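Local coordinates for protein Cwp19 (PDB 5OQ3) that probably cleaves cell-wall peptidoglycan through its glycoside hydrolase domain, a TIM barrel and one part of a longer surface protein of Clostridioides difficile, at residues Thr258-Thr262 / Lys304-Trp308. Numbering follows the deposited sequence.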
loop_
_atom_site.group_PDB
_atom_site.type_symbol
_atom_site.label_atom_id
_atom_site.label_comp_id
_atom_site.label_asym_id
_atom_site.label_seq_id
_atom_site.Cartn_x
_atom_site.Cartn_y
_atom_site.Cartn_z
ATOM N N THR A 258 9.861 7.115 -23.109
ATOM C CA THR A 258 10.290 7.701 -21.844
ATOM C C THR A 258 10.091 6.737 -20.682
ATOM O O THR A 258 10.293 7.112 -19.536
ATOM C CB THR A 258 9.502 8.995 -21.572
ATOM O OG1 THR A 258 8.127 8.645 -21.329
ATOM C CG2 THR A 258 9.600 9.925 -22.772
ATOM N N GLY A 259 9.641 5.508 -20.955
ATOM C CA GLY A 259 9.508 4.499 -19.921
ATOM C C GLY A 259 10.832 3.831 -19.591
ATOM O O GLY A 259 11.911 4.281 -20.022
ATOM N N SER A 260 10.767 2.778 -18.790
ATOM C CA SER A 260 11.967 2.114 -18.286
ATOM C C SER A 260 12.432 0.994 -19.195
ATOM O O SER A 260 11.638 0.404 -19.926
ATOM C CB SER A 260 11.687 1.606 -16.862
ATOM O OG SER A 260 10.514 0.793 -16.817
ATOM N N ASP A 261 13.743 0.718 -19.136
ATOM C CA ASP A 261 14.347 -0.315 -19.980
ATOM C C ASP A 261 14.092 -1.676 -19.353
ATOM O O ASP A 261 14.992 -2.334 -18.796
ATOM C CB ASP A 261 15.832 -0.061 -20.278
ATOM C CG ASP A 261 16.416 -1.095 -21.256
ATOM O OD1 ASP A 261 15.657 -1.649 -22.100
ATOM O OD2 ASP A 261 17.632 -1.373 -21.155
ATOM N N THR A 262 12.833 -2.093 -19.476
ATOM C CA THR A 262 12.295 -3.247 -18.778
ATOM C C THR A 262 11.287 -3.957 -19.672
ATOM O O THR A 262 10.901 -3.426 -20.717
ATOM C CB THR A 262 11.593 -2.776 -17.480
ATOM O OG1 THR A 262 10.651 -1.732 -17.723
ATOM C CG2 THR A 262 12.586 -2.241 -16.437
ATOM N N LYS A 304 18.501 -0.342 -13.008
ATOM C CA LYS A 304 17.907 0.538 -14.022
ATOM C C LYS A 304 16.693 1.239 -13.451
ATOM O O LYS A 304 16.470 2.440 -13.689
ATOM C CB LYS A 304 17.505 -0.266 -15.274
ATOM C CG LYS A 304 18.720 -0.811 -16.016
ATOM C CD LYS A 304 18.326 -1.457 -17.334
ATOM C CE LYS A 304 19.559 -1.843 -18.126
ATOM N NZ LYS A 304 19.180 -2.749 -19.232
ATOM N N LEU A 305 15.916 0.509 -12.656
ATOM C CA LEU A 305 14.708 1.087 -12.117
ATOM C C LEU A 305 14.955 2.147 -11.058
ATOM O O LEU A 305 14.209 3.144 -11.015
ATOM C CB LEU A 305 13.778 -0.028 -11.639
ATOM C CG LEU A 305 13.053 -0.741 -12.807
ATOM C CD1 LEU A 305 12.546 -2.114 -12.380
ATOM C CD2 LEU A 305 11.947 0.162 -13.369
ATOM N N VAL A 306 15.949 1.982 -10.190
ATOM C CA VAL A 306 16.215 3.051 -9.222
ATOM C C VAL A 306 16.546 4.360 -9.958
ATOM O O VAL A 306 16.087 5.419 -9.561
ATOM C CB VAL A 306 17.277 2.691 -8.157
ATOM C CG1 VAL A 306 16.773 1.661 -7.170
ATOM C CG2 VAL A 306 18.598 2.294 -8.743
ATOM N N ALA A 307 17.324 4.270 -11.017
ATOM C CA ALA A 307 17.666 5.447 -11.822
ATOM C C ALA A 307 16.462 6.078 -12.497
ATOM O O ALA A 307 16.294 7.301 -12.518
ATOM C CB ALA A 307 18.726 5.101 -12.837
ATOM N N TRP A 308 15.619 5.218 -13.046
ATOM C CA TRP A 308 14.431 5.684 -13.747
ATOM C C TRP A 308 13.485 6.426 -12.795
ATOM O O TRP A 308 12.998 7.528 -13.103
ATOM C CB TRP A 308 13.720 4.499 -14.462
ATOM C CG TRP A 308 12.604 4.994 -15.342
ATOM C CD1 TRP A 308 12.723 5.412 -16.648
ATOM C CD2 TRP A 308 11.198 5.165 -14.977
ATOM N NE1 TRP A 308 11.494 5.813 -17.108
ATOM C CE2 TRP A 308 10.545 5.681 -16.122
ATOM C CE3 TRP A 308 10.464 4.927 -13.815
ATOM C CZ2 TRP A 308 9.214 5.986 -16.135
ATOM C CZ3 TRP A 308 9.139 5.206 -13.831
ATOM C CH2 TRP A 308 8.515 5.741 -14.985
#
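Trp308 lays one face of its indole against the loop 258-262: Ser260 CB sits 3.9 Å from the centroid of the five-membered ring, 12° off its normal, a CH-pi contact. At the ring's edge, Trp308 NE1 donates a hydrogen bond to Thr258 O (3.0 Å, N-H...O angle 157°); the oxygen lies almost in the indole plane, while the donor is tilted from the carbonyl plane. With CG anti to the backbone N (chi1 -172°), the indole is carried out from helix 302-313 to the loop. One turn earlier, Lys304, extended beyond CG, slants across the Asp261 side chain and ends with NZ 2.8 Å from Asp261 OD2, above the carboxylate plane, a salt bridge between two exposed side chains. Between these polar ends, Leu305 CD2 packs 3.8 Å from Ser260 CB and 3.9 Å from Thr262 CG2. An inverse gamma turn centred on Asp261, with a weak bond from Thr262 N to Ser260 O, bends the loop at the salt bridge. Further bonds fix the loop: Asn252 to Thr262 OG1, Asp256 and Arg276 to Thr258 OG1. The contact thus joins the loop after barrel strand 241-244 to the helix preceding strand 319-324, through a directional indole bond, apolar packing and an ion pair whose strength solvent would probably temper.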